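Local structure of malate dehydrogenase (Entamoeba histolytica, 3I0P) at residues Thr184-Thr189 / Asp203-Ser208; Leu232-Gly237 / Ser242-Gly247; Tyr19-Lys24 / Val58-Ile63. The protein probably catalyses the NAD-dependent interconversion of malate and oxaloacetate, and binds NAD at the interface of two subunits. All coordinates share one frame; numbering follows the deposited sequence.

Contact 1 (Thr184-Thr189 / Asp203-Ser208). With NAD (nicotinamide-adenine-dinucleotide), chain B.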
loop_
_atom_site.group_PDB
_atom_site.type_symbol
_atom_site.label_atom_id
_atom_site.label_comp_id
_atom_site.label_asym_id
_atom_site.label_seq_id
_atom_site.Cartn_x
_atom_site.Cartn_y
_atom_site.Cartn_z
ATOM N N THR A 184 -7.266 -5.600 0.236
ATOM C CA THR A 184 -6.349 -5.580 -0.903
ATOM C C THR A 184 -6.928 -6.338 -2.104
ATOM O O THR A 184 -6.393 -6.266 -3.208
ATOM C CB THR A 184 -4.974 -6.118 -0.529
ATOM O OG1 THR A 184 -5.131 -7.292 0.278
ATOM C CG2 THR A 184 -4.181 -5.065 0.255
ATOM N N SER A 185 -8.014 -7.076 -1.877
ATOM C CA SER A 185 -8.869 -7.561 -2.962
ATOM C C SER A 185 -9.884 -6.465 -3.315
ATOM O O SER A 185 -10.197 -5.609 -2.473
ATOM C CB SER A 185 -9.593 -8.841 -2.541
ATOM O OG SER A 185 -10.387 -8.618 -1.392
ATOM N N ILE A 186 -10.392 -6.474 -4.547
ATOM C CA ILE A 186 -11.387 -5.475 -4.952
ATOM C C ILE A 186 -12.552 -5.448 -3.952
ATOM O O ILE A 186 -12.935 -4.386 -3.463
ATOM C CB ILE A 186 -11.917 -5.696 -6.407
ATOM C CG1 ILE A 186 -10.754 -5.667 -7.415
ATOM C CG2 ILE A 186 -12.988 -4.647 -6.752
ATOM C CD1 ILE A 186 -11.144 -5.917 -8.870
ATOM N N SER A 187 -13.084 -6.630 -3.646
ATOM C CA SER A 187 -14.169 -6.789 -2.688
ATOM C C SER A 187 -13.776 -7.711 -1.529
ATOM O O SER A 187 -12.979 -8.639 -1.714
ATOM C CB SER A 187 -15.417 -7.336 -3.393
ATOM O OG SER A 187 -16.418 -7.727 -2.469
ATOM N N PRO A 188 -14.306 -7.426 -0.319
ATOM C CA PRO A 188 -14.294 -8.385 0.797
ATOM C C PRO A 188 -15.458 -9.391 0.710
ATOM O O PRO A 188 -16.394 -9.193 -0.068
ATOM C CB PRO A 188 -14.438 -7.484 2.031
ATOM C CG PRO A 188 -15.147 -6.280 1.534
ATOM C CD PRO A 188 -14.691 -6.072 0.127
ATOM N N THR A 189 -15.387 -10.469 1.490
ATOM C CA THR A 189 -16.446 -11.487 1.489
ATOM C C THR A 189 -17.758 -10.923 2.053
ATOM O O THR A 189 -18.841 -11.278 1.589
ATOM C CB THR A 189 -16.059 -12.725 2.312
ATOM O OG1 THR A 189 -15.911 -12.346 3.684
ATOM C CG2 THR A 189 -14.764 -13.332 1.817
ATOM N N ASP A 203 -20.637 -7.309 -9.124
ATOM C CA ASP A 203 -19.909 -6.963 -10.301
ATOM C C ASP A 203 -19.132 -8.146 -10.788
ATOM O O ASP A 203 -18.866 -9.045 -10.036
ATOM C CB ASP A 203 -18.980 -5.810 -10.036
ATOM C CG ASP A 203 -18.282 -5.370 -11.254
ATOM O OD1 ASP A 203 -18.898 -4.652 -12.036
ATOM O OD2 ASP A 203 -17.129 -5.755 -11.459
ATOM N N LYS A 204 -18.770 -8.119 -12.059
ATOM C CA LYS A 204 -18.110 -9.215 -12.728
ATOM C C LYS A 204 -16.657 -9.341 -12.399
ATOM O O LYS A 204 -16.087 -10.390 -12.556
ATOM C CB LYS A 204 -18.218 -9.012 -14.219
ATOM N N SER A 205 -16.058 -8.250 -11.952
ATOM C CA SER A 205 -14.650 -8.212 -11.642
ATOM C C SER A 205 -14.312 -8.749 -10.269
ATOM O O SER A 205 -13.202 -9.112 -10.040
ATOM C CB SER A 205 -14.086 -6.799 -11.800
ATOM O OG SER A 205 -14.813 -5.861 -11.056
ATOM N N TRP A 206 -15.270 -8.807 -9.369
ATOM C CA TRP A 206 -14.983 -9.188 -8.006
ATOM C C TRP A 206 -14.540 -10.628 -7.783
ATOM O O TRP A 206 -13.666 -10.902 -7.013
ATOM C CB TRP A 206 -16.156 -8.854 -7.111
ATOM C CG TRP A 206 -16.531 -7.461 -7.166
ATOM C CD1 TRP A 206 -15.884 -6.490 -7.787
ATOM C CD2 TRP A 206 -17.655 -6.866 -6.565
ATOM N NE1 TRP A 206 -16.520 -5.317 -7.632
ATOM C CE2 TRP A 206 -17.621 -5.525 -6.871
ATOM C CE3 TRP A 206 -18.695 -7.343 -5.786
ATOM C CZ2 TRP A 206 -18.573 -4.662 -6.443
ATOM C CZ3 TRP A 206 -19.613 -6.485 -5.353
ATOM C CH2 TRP A 206 -19.564 -5.170 -5.684
ATOM N N ALA A 207 -15.153 -11.558 -8.465
ATOM C CA ALA A 207 -14.913 -12.972 -8.184
ATOM C C ALA A 207 -15.084 -13.866 -9.409
ATOM O O ALA A 207 -15.589 -13.437 -10.447
ATOM C CB ALA A 207 -15.812 -13.437 -7.056
ATOM N N SER A 208 -14.646 -15.115 -9.276
ATOM C CA SER A 208 -14.720 -16.092 -10.350
ATOM C C SER A 208 -14.900 -17.501 -9.799
ATOM O O SER A 208 -14.463 -17.803 -8.682
ATOM C CB SER A 208 -13.470 -16.024 -11.232
ATOM O OG SER A 208 -13.481 -14.864 -12.047
HETATM P PA NAD B . -14.259 -0.028 0.203
HETATM O O1A NAD B . -15.608 0.258 0.816
HETATM O O2A NAD B . -14.205 -0.517 -1.208
HETATM O O5B NAD B . -13.410 1.332 0.335
HETATM C C5B NAD B . -13.332 2.011 1.601
HETATM C C4B NAD B . -12.221 3.070 1.631
HETATM O O4B NAD B . -12.121 3.778 0.388
HETATM C C3B NAD B . -12.470 4.140 2.673
HETATM O O3B NAD B . -11.200 4.618 3.145
HETATM C C2B NAD B . -13.186 5.231 1.907
HETATM O O2B NAD B . -12.994 6.511 2.509
HETATM C C1B NAD B . -12.497 5.153 0.560
HETATM N N9A NAD B . -13.325 5.601 -0.598
HETATM C C8A NAD B . -14.468 5.054 -1.037
HETATM N N7A NAD B . -14.877 5.739 -2.127
HETATM C C5A NAD B . -13.973 6.716 -2.374
HETATM C C6A NAD B . -13.851 7.720 -3.340
HETATM N N6A NAD B . -14.780 7.874 -4.314
HETATM N N1A NAD B . -12.792 8.565 -3.299
HETATM C C2A NAD B . -11.858 8.446 -2.347
HETATM N N3A NAD B . -11.948 7.489 -1.413
HETATM C C4A NAD B . -12.995 6.617 -1.404
HETATM O O3 NAD B . -13.387 -1.016 1.157
HETATM P PN NAD B . -13.624 -2.595 1.475
HETATM O O1N NAD B . -12.448 -3.346 0.899
HETATM O O2N NAD B . -15.036 -2.998 1.125
HETATM O O5D NAD B . -13.508 -2.676 3.070
HETATM C C5D NAD B . -14.611 -2.321 3.910
HETATM C C4D NAD B . -14.293 -2.638 5.369
HETATM O O4D NAD B . -14.108 -4.045 5.547
HETATM C C3D NAD B . -13.004 -1.974 5.836
HETATM O O3D NAD B . -13.308 -1.198 7.004
HETATM C C2D NAD B . -12.033 -3.120 6.117
HETATM O O2D NAD B . -11.152 -2.931 7.239
HETATM C C1D NAD B . -12.982 -4.262 6.405
HETATM N N1N NAD B . -12.353 -5.564 6.197
HETATM C C2N NAD B . -11.950 -6.258 7.285
HETATM C C3N NAD B . -11.344 -7.509 7.136
HETATM C C7N NAD B . -10.887 -8.295 8.333
HETATM O O7N NAD B . -10.364 -9.389 8.158
HETATM N N7N NAD B . -11.059 -7.789 9.552
HETATM C C4N NAD B . -11.163 -8.029 5.851
HETATM C C5N NAD B . -11.582 -7.285 4.743
HETATM C C6N NAD B . -12.183 -6.043 4.947
HETATM O O HOH W 1 -12.431 -8.864 -5.077
#

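Contact 2 (Leu232-Gly237 / Ser242-Gly247). With NAD (nicotinamide-adenine-dinucleotide), chain C.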
loop_
_atom_site.group_PDB
_atom_site.type_symbol
_atom_site.label_atom_id
_atom_site.label_comp_id
_atom_site.label_asym_id
_atom_site.label_seq_id
_atom_site.Cartn_x
_atom_site.Cartn_y
_atom_site.Cartn_z
ATOM N N LEU A 232 -11.990 -14.708 -4.796
ATOM C CA LEU A 232 -12.001 -13.266 -5.080
ATOM C C LEU A 232 -10.728 -12.841 -5.829
ATOM O O LEU A 232 -9.675 -13.470 -5.692
ATOM C CB LEU A 232 -12.094 -12.479 -3.776
ATOM C CG LEU A 232 -13.385 -12.498 -2.961
ATOM C CD1 LEU A 232 -13.067 -12.365 -1.497
ATOM C CD2 LEU A 232 -14.306 -11.389 -3.398
ATOM N N HIS A 233 -10.831 -11.776 -6.621
ATOM C CA HIS A 233 -9.662 -11.215 -7.319
ATOM C C HIS A 233 -8.988 -10.130 -6.492
ATOM O O HIS A 233 -9.657 -9.427 -5.729
ATOM C CB HIS A 233 -10.052 -10.642 -8.684
ATOM C CG HIS A 233 -10.594 -11.668 -9.630
ATOM N ND1 HIS A 233 -9.819 -12.682 -10.152
ATOM C CD2 HIS A 233 -11.839 -11.847 -10.131
ATOM C CE1 HIS A 233 -10.563 -13.436 -10.942
ATOM N NE2 HIS A 233 -11.791 -12.950 -10.947
ATOM N N PRO A 234 -7.662 -9.979 -6.644
ATOM C CA PRO A 234 -6.981 -8.856 -6.003
ATOM C C PRO A 234 -7.380 -7.531 -6.650
ATOM O O PRO A 234 -7.923 -7.523 -7.759
ATOM C CB PRO A 234 -5.497 -9.134 -6.288
ATOM C CG PRO A 234 -5.430 -10.542 -6.807
ATOM C CD PRO A 234 -6.740 -10.793 -7.450
ATOM N N LEU A 235 -7.123 -6.421 -5.963
ATOM C CA LEU A 235 -7.189 -5.111 -6.616
ATOM C C LEU A 235 -6.332 -5.131 -7.906
ATOM O O LEU A 235 -5.145 -5.478 -7.885
ATOM C CB LEU A 235 -6.768 -3.995 -5.655
ATOM C CG LEU A 235 -6.621 -2.560 -6.172
ATOM C CD1 LEU A 235 -7.950 -1.971 -6.641
ATOM C CD2 LEU A 235 -5.979 -1.671 -5.114
ATOM N N GLY A 236 -6.962 -4.805 -9.029
ATOM C CA GLY A 236 -6.311 -4.924 -10.328
ATOM C C GLY A 236 -6.860 -6.073 -11.157
ATOM O O GLY A 236 -6.469 -6.251 -12.311
ATOM N N GLY A 237 -7.758 -6.860 -10.569
ATOM C CA GLY A 237 -8.428 -7.939 -11.290
ATOM C C GLY A 237 -7.566 -9.169 -11.475
ATOM O O GLY A 237 -6.796 -9.546 -10.591
ATOM N N SER A 242 -4.588 -4.880 -16.253
ATOM C CA SER A 242 -5.403 -3.978 -15.448
ATOM C C SER A 242 -4.755 -3.691 -14.089
ATOM O O SER A 242 -5.255 -2.862 -13.330
ATOM C CB SER A 242 -6.822 -4.534 -15.283
ATOM O OG SER A 242 -6.778 -5.870 -14.826
ATOM N N GLY A 243 -3.648 -4.379 -13.795
ATOM C CA GLY A 243 -2.875 -4.142 -12.573
ATOM C C GLY A 243 -2.967 -5.214 -11.497
ATOM O O GLY A 243 -2.560 -4.983 -10.352
ATOM N N SER A 244 -3.485 -6.387 -11.864
ATOM C CA SER A 244 -3.683 -7.515 -10.940
ATOM C C SER A 244 -2.514 -7.791 -10.020
ATOM O O SER A 244 -2.693 -7.981 -8.823
ATOM C CB SER A 244 -3.972 -8.793 -11.725
ATOM O OG SER A 244 -3.993 -9.917 -10.863
ATOM N N HIS A 245 -1.324 -7.841 -10.604
ATOM C CA HIS A 245 -0.091 -8.163 -9.884
ATOM C C HIS A 245 0.180 -7.226 -8.717
ATOM O O HIS A 245 0.788 -7.623 -7.717
ATOM C CB HIS A 245 1.105 -8.192 -10.847
ATOM C CG HIS A 245 1.268 -6.948 -11.664
ATOM N ND1 HIS A 245 0.345 -6.549 -12.608
ATOM C CD2 HIS A 245 2.258 -6.026 -11.694
ATOM C CE1 HIS A 245 0.747 -5.422 -13.166
ATOM N NE2 HIS A 245 1.909 -5.087 -12.635
ATOM N N LYS A 246 -0.292 -5.989 -8.837
ATOM C CA LYS A 246 -0.100 -5.001 -7.785
ATOM C C LYS A 246 -0.944 -5.312 -6.538
ATOM O O LYS A 246 -0.390 -5.493 -5.453
ATOM C CB LYS A 246 -0.306 -3.575 -8.325
ATOM C CG LYS A 246 0.692 -3.224 -9.429
ATOM C CD LYS A 246 0.466 -1.859 -10.012
ATOM C CE LYS A 246 1.611 -1.492 -10.947
ATOM N NZ LYS A 246 1.650 -0.035 -11.247
ATOM N N GLY A 247 -2.264 -5.407 -6.686
ATOM C CA GLY A 247 -3.131 -5.770 -5.562
ATOM C C GLY A 247 -2.674 -7.074 -4.925
ATOM O O GLY A 247 -2.609 -7.193 -3.693
HETATM P PA NAD C . 4.823 -3.020 -13.075
HETATM O O1A NAD C . 5.888 -3.397 -14.076
HETATM O O2A NAD C . 3.400 -2.973 -13.532
HETATM O O5B NAD C . 4.964 -4.059 -11.857
HETATM C C5B NAD C . 6.251 -4.297 -11.260
HETATM C C4B NAD C . 6.148 -5.031 -9.916
HETATM O O4B NAD C . 5.126 -6.037 -9.931
HETATM C C3B NAD C . 7.421 -5.770 -9.561
HETATM O O3B NAD C . 7.547 -5.798 -8.129
HETATM C C2B NAD C . 7.187 -7.169 -10.092
HETATM O O2B NAD C . 7.957 -8.138 -9.380
HETATM C C1B NAD C . 5.706 -7.346 -9.824
HETATM N N9A NAD C . 5.008 -8.288 -10.748
HETATM C C8A NAD C . 4.857 -8.158 -12.075
HETATM N N7A NAD C . 4.137 -9.208 -12.525
HETATM C C5A NAD C . 3.828 -9.992 -11.466
HETATM C C6A NAD C . 3.118 -11.186 -11.301
HETATM N N6A NAD C . 2.558 -11.822 -12.360
HETATM N N1A NAD C . 2.995 -11.729 -10.066
HETATM C C2A NAD C . 3.541 -11.132 -8.999
HETATM N N3A NAD C . 4.221 -9.985 -9.128
HETATM C C4A NAD C . 4.380 -9.399 -10.349
HETATM O O3 NAD C . 5.202 -1.628 -12.323
HETATM P PN NAD C . 5.227 -0.117 -12.930
HETATM O O1N NAD C . 4.151 0.667 -12.218
HETATM O O2N NAD C . 5.277 -0.154 -14.438
HETATM O O5D NAD C . 6.640 0.458 -12.439
HETATM C C5D NAD C . 7.849 0.137 -13.135
HETATM C C4D NAD C . 9.018 0.935 -12.564
HETATM O O4D NAD C . 8.815 2.336 -12.767
HETATM C C3D NAD C . 9.173 0.737 -11.062
HETATM O O3D NAD C . 10.516 0.296 -10.813
HETATM C C2D NAD C . 8.867 2.098 -10.437
HETATM O O2D NAD C . 9.654 2.446 -9.284
HETATM C C1D NAD C . 9.191 3.037 -11.577
HETATM N N1N NAD C . 8.512 4.323 -11.437
HETATM C C2N NAD C . 9.230 5.380 -10.995
HETATM C C3N NAD C . 8.624 6.630 -10.848
HETATM C C7N NAD C . 9.405 7.817 -10.354
HETATM O O7N NAD C . 8.835 8.895 -10.244
HETATM N N7N NAD C . 10.692 7.670 -10.052
HETATM C C4N NAD C . 7.270 6.771 -11.164
HETATM C C5N NAD C . 6.548 5.659 -11.610
HETATM C C6N NAD C . 7.202 4.434 -11.742
#

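Contact 3 (Tyr19-Lys24 / Val58-Ile63)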
loop_
_atom_site.group_PDB
_atom_site.type_symbol
_atom_site.label_atom_id
_atom_site.label_comp_id
_atom_site.label_asym_id
_atom_site.label_seq_id
_atom_site.Cartn_x
_atom_site.Cartn_y
_atom_site.Cartn_z
ATOM N N TYR A 19 -22.381 -3.985 24.708
ATOM C CA TYR A 19 -21.575 -4.026 25.913
ATOM C C TYR A 19 -22.211 -4.888 27.014
ATOM O O TYR A 19 -21.503 -5.605 27.729
ATOM C CB TYR A 19 -21.336 -2.590 26.369
ATOM C CG TYR A 19 -20.791 -2.386 27.760
ATOM C CD1 TYR A 19 -19.452 -2.644 28.059
ATOM C CD2 TYR A 19 -21.605 -1.871 28.766
ATOM C CE1 TYR A 19 -18.946 -2.428 29.351
ATOM C CE2 TYR A 19 -21.114 -1.650 30.055
ATOM C CZ TYR A 19 -19.786 -1.928 30.337
ATOM O OH TYR A 19 -19.312 -1.703 31.602
ATOM N N GLN A 20 -23.538 -4.831 27.144
ATOM C CA GLN A 20 -24.224 -5.657 28.138
ATOM C C GLN A 20 -24.184 -7.138 27.758
ATOM O O GLN A 20 -23.921 -7.989 28.606
ATOM C CB GLN A 20 -25.663 -5.197 28.389
ATOM C CG GLN A 20 -25.823 -3.770 28.942
ATOM C CD GLN A 20 -25.133 -3.523 30.284
ATOM O OE1 GLN A 20 -25.077 -4.397 31.156
ATOM N NE2 GLN A 20 -24.621 -2.302 30.457
ATOM N N VAL A 21 -24.418 -7.445 26.486
ATOM C CA VAL A 21 -24.389 -8.836 26.039
ATOM C C VAL A 21 -22.983 -9.455 26.173
ATOM O O VAL A 21 -22.840 -10.652 26.482
ATOM C CB VAL A 21 -24.948 -9.002 24.606
ATOM C CG1 VAL A 21 -24.908 -10.463 24.173
ATOM C CG2 VAL A 21 -26.369 -8.478 24.532
ATOM N N LEU A 22 -21.955 -8.634 25.965
ATOM C CA LEU A 22 -20.573 -9.094 26.089
ATOM C C LEU A 22 -20.199 -9.371 27.542
ATOM O O LEU A 22 -19.428 -10.287 27.822
ATOM C CB LEU A 22 -19.604 -8.093 25.458
ATOM C CG LEU A 22 -19.489 -8.081 23.932
ATOM C CD1 LEU A 22 -18.916 -6.754 23.434
ATOM C CD2 LEU A 22 -18.651 -9.260 23.451
ATOM N N LEU A 23 -20.745 -8.579 28.462
ATOM C CA LEU A 23 -20.606 -8.854 29.889
ATOM C C LEU A 23 -21.313 -10.154 30.251
ATOM O O LEU A 23 -20.730 -11.012 30.917
ATOM C CB LEU A 23 -21.171 -7.716 30.726
ATOM C CG LEU A 23 -20.379 -6.414 30.734
ATOM C CD1 LEU A 23 -21.123 -5.345 31.525
ATOM C CD2 LEU A 23 -18.979 -6.643 31.291
ATOM N N LYS A 24 -22.551 -10.304 29.786
ATOM C CA LYS A 24 -23.366 -11.479 30.091
ATOM C C LYS A 24 -22.721 -12.788 29.662
ATOM O O LYS A 24 -22.873 -13.785 30.358
ATOM C CB LYS A 24 -24.764 -11.363 29.484
ATOM C CG LYS A 24 -25.630 -10.286 30.113
ATOM C CD LYS A 24 -26.071 -10.632 31.528
ATOM C CE LYS A 24 -26.933 -9.508 32.085
ATOM N NZ LYS A 24 -27.620 -9.885 33.335
ATOM N N VAL A 58 -20.542 -13.590 14.293
ATOM C CA VAL A 58 -19.081 -13.487 14.205
ATOM C C VAL A 58 -18.407 -13.367 15.576
ATOM O O VAL A 58 -17.219 -13.672 15.724
ATOM C CB VAL A 58 -18.648 -12.380 13.186
ATOM C CG1 VAL A 58 -17.146 -12.125 13.201
ATOM C CG2 VAL A 58 -19.099 -12.774 11.789
ATOM N N TYR A 59 -19.176 -12.966 16.583
ATOM C CA TYR A 59 -18.624 -12.799 17.926
ATOM C C TYR A 59 -19.311 -13.659 18.997
ATOM O O TYR A 59 -18.664 -14.532 19.586
ATOM C CB TYR A 59 -18.545 -11.313 18.304
ATOM C CG TYR A 59 -17.713 -10.544 17.299
ATOM C CD1 TYR A 59 -16.318 -10.632 17.306
ATOM C CD2 TYR A 59 -18.320 -9.769 16.300
ATOM C CE1 TYR A 59 -15.553 -9.952 16.362
ATOM C CE2 TYR A 59 -17.555 -9.088 15.357
ATOM C CZ TYR A 59 -16.176 -9.177 15.401
ATOM O OH TYR A 59 -15.415 -8.509 14.470
ATOM N N ILE A 60 -20.609 -13.435 19.220
ATOM C CA ILE A 60 -21.344 -14.135 20.280
ATOM C C ILE A 60 -21.379 -15.651 20.053
ATOM O O ILE A 60 -20.993 -16.418 20.928
ATOM C CB ILE A 60 -22.762 -13.529 20.532
ATOM C CG1 ILE A 60 -22.677 -12.000 20.735
ATOM C CG2 ILE A 60 -23.448 -14.196 21.743
ATOM C CD1 ILE A 60 -21.744 -11.535 21.862
ATOM N N ASP A 61 -21.805 -16.075 18.872
ATOM C CA ASP A 61 -21.810 -17.493 18.523
ATOM C C ASP A 61 -20.428 -18.129 18.651
ATOM O O ASP A 61 -20.306 -19.330 18.901
ATOM C CB ASP A 61 -22.296 -17.692 17.089
ATOM C CG ASP A 61 -23.810 -17.570 16.943
ATOM O OD1 ASP A 61 -24.522 -17.371 17.959
ATOM O OD2 ASP A 61 -24.278 -17.676 15.786
ATOM N N ARG A 62 -19.387 -17.325 18.464
ATOM C CA ARG A 62 -18.037 -17.856 18.475
ATOM C C ARG A 62 -17.505 -17.980 19.897
ATOM O O ARG A 62 -16.796 -18.943 20.207
ATOM C CB ARG A 62 -17.120 -17.039 17.567
ATOM C CG ARG A 62 -17.548 -17.092 16.123
ATOM C CD ARG A 62 -16.374 -16.865 15.196
ATOM N NE ARG A 62 -16.775 -16.842 13.787
ATOM C CZ ARG A 62 -16.060 -16.285 12.815
ATOM N NH1 ARG A 62 -14.907 -15.696 13.091
ATOM N NH2 ARG A 62 -16.498 -16.309 11.568
ATOM N N ILE A 63 -17.859 -17.024 20.759
ATOM C CA ILE A 63 -17.593 -17.137 22.196
ATOM C C ILE A 63 -18.303 -18.387 22.777
ATOM O O ILE A 63 -17.740 -19.114 23.618
ATOM C CB ILE A 63 -18.027 -15.875 22.958
ATOM C CG1 ILE A 63 -17.268 -14.650 22.435
ATOM C CG2 ILE A 63 -17.800 -16.047 24.465
ATOM C CD1 ILE A 63 -17.770 -13.320 22.974
#

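Contact 1 (Thr184-Thr189 / Asp203-Ser208)
With CG beside its own backbone N (chi1 -56°), Trp206 turns its indole to Ser187 CB, and Ser187 directs OG opposite its N (chi1 170°), past Trp206 CE3 to Pro188 O. CB stands over one face of the indole, 4.2 Å from the centroid of the five-membered ring and 27° off its normal, a CH-pi contact. The bond from Ser187 OG to Pro188 O, 2.8 Å long, occupies the hydroxyl within its own loop. Ile186 arrives at about a right angle to the indole, its CG2 3.6 Å from Trp206 CD1, while its CD1 reaches out over Ser205. One face of the ring thus meets Ser187 CB of the other segment, the opposite face Asp203 CB of its own segment. Asp203 OD2 also accepts from Ser205 N at 2.8 Å, closing an Asx turn that leads into the tryptophan. One water joins the backbones, hydrogen-bonded to Ser187 N at 2.7 Å and to Trp206 O at 3.1 Å. Outside the pair, Arg191 makes a cation-pi contact with the ring. Next along the loop comes Pro188, with CD 3.3 Å from NAD O2N and CB alongside the nicotinamide atoms C5N and C6N. The contact combines an indole packed by Ser187 and Ile186 with a backbone water bridge, and Trp206 NE1 is satisfied by Val241 O of the second subunit, so the polar end of the ring lies at the subunit interface beside the loop that carries Pro188 to the NAD.

Contact 2 (Leu232-Gly237 / Ser242-Gly247)
The hydroxyl OG of Ser244 has two partners: it donates to Gly237 O at 2.8 Å, coming from above the carbonyl plane, and is hydrogen-bonded to Thr154 OG1 as well. Its chi1 of 172° sets OG opposite the backbone N, which points it back from the first turn of the helix to the loop. One residue earlier in that loop, Gly236 O lies 2.6 Å from Ser242 OG, and Asp239 O is a second acceptor within reach of that one hydroxyl proton. Residues Pro234 to Gly237 form a type II beta turn, closed by Gly237 N bonding to Pro234 O at 2.9 Å, and this turn packs against the start of helix 244-259, whose N-cap is Gly243. Having no side chain, Gly236 brings its CA within 3.6 Å of Gly243 C. Gly247 likewise lets the helix backbone lie close to the turn, its CA making a C-H...O contact with Leu235 O, while Pro234 CB packs on Gly247 C at 3.8 Å. The first helical turn also carries two residues that bind the NAD shared with the second subunit. His245 takes the crowded position between its backbone N and carbonyl carbon (chi1 54°); its CB approaches the adenine, and NE2 donates almost straight, at 172°, to NAD O2A over 2.7 Å. Lys246, extended beyond CG, bonds through NZ at 2.8 Å to NAD O1N, on the nicotinamide-side phosphate. That ammonium also bonds to the carbonyl oxygens of Ala183, Ser185 and Ile186 of the second subunit.

Contact 3 (Tyr19-Lys24 / Val58-Ile63)
A near-parallel pair of helices from the N-terminal part of the chain, 11-24 and 55-64, meets here through aliphatic side chains. Over the short segments the axes run in the same direction, 11° apart, and come no nearer than 11.1 Å, so the backbones stand well separated and branched aliphatic side chains fill the space between them. Leu22 and Ile60 have the nearest CA atoms, 7.7 Å apart. Ile60 and Leu22 each meet two residues of the other helix. With CG1 beside its backbone N (chi1 -51°) and a further bend at chi2 of -56°, Ile60 swings its CD1 to the facing helix, where it ends between two residues. Val21 CG1 touches that methyl at 4.1 Å, the two side chains crossing at about a right angle, while Leu22 CD2 meets it at 4.2 Å on a more slanting course. No hydrogen bond links the segments; the contact is wholly apolar. Phe55, at the start of helix 55-64, packs on Val21, Leu22 and Ile60, and helix 346-359 adds Tyr359 against Val21 and Leu355 against Ile60, making a small hydrophobic core shared by three helices. Phe92 touches Leu22 and Ile63 from a loop. A wider pi-type turn at 58-60 precedes the last contact residue, Ile63, whose CD1 lies 4.2 Å from Leu22 CD2, the same leucine methyl that touches Ile60.

Along the chain contact 3 comes first, then contact 1, then contact 2. Contacts 1 and 2 are neighbours, with centres about 9 Å apart, and they touch directly: the loop after strand 178-182 runs beside the one that leads to helix 244-259, and strand 207-209 pairs with strand 230-232. Both also reach the second subunit, where each borders an NAD site, so subunit contact and cofactor binding coincide in this part of the fold. Contact 3 belongs to the helices of the N-terminal part, its centre about 30 Å from that of contact 1 and about 36 Å from that of contact 2, on the opposite side of the chain's centre from contact 2; no other chain of the assembly touches its segments.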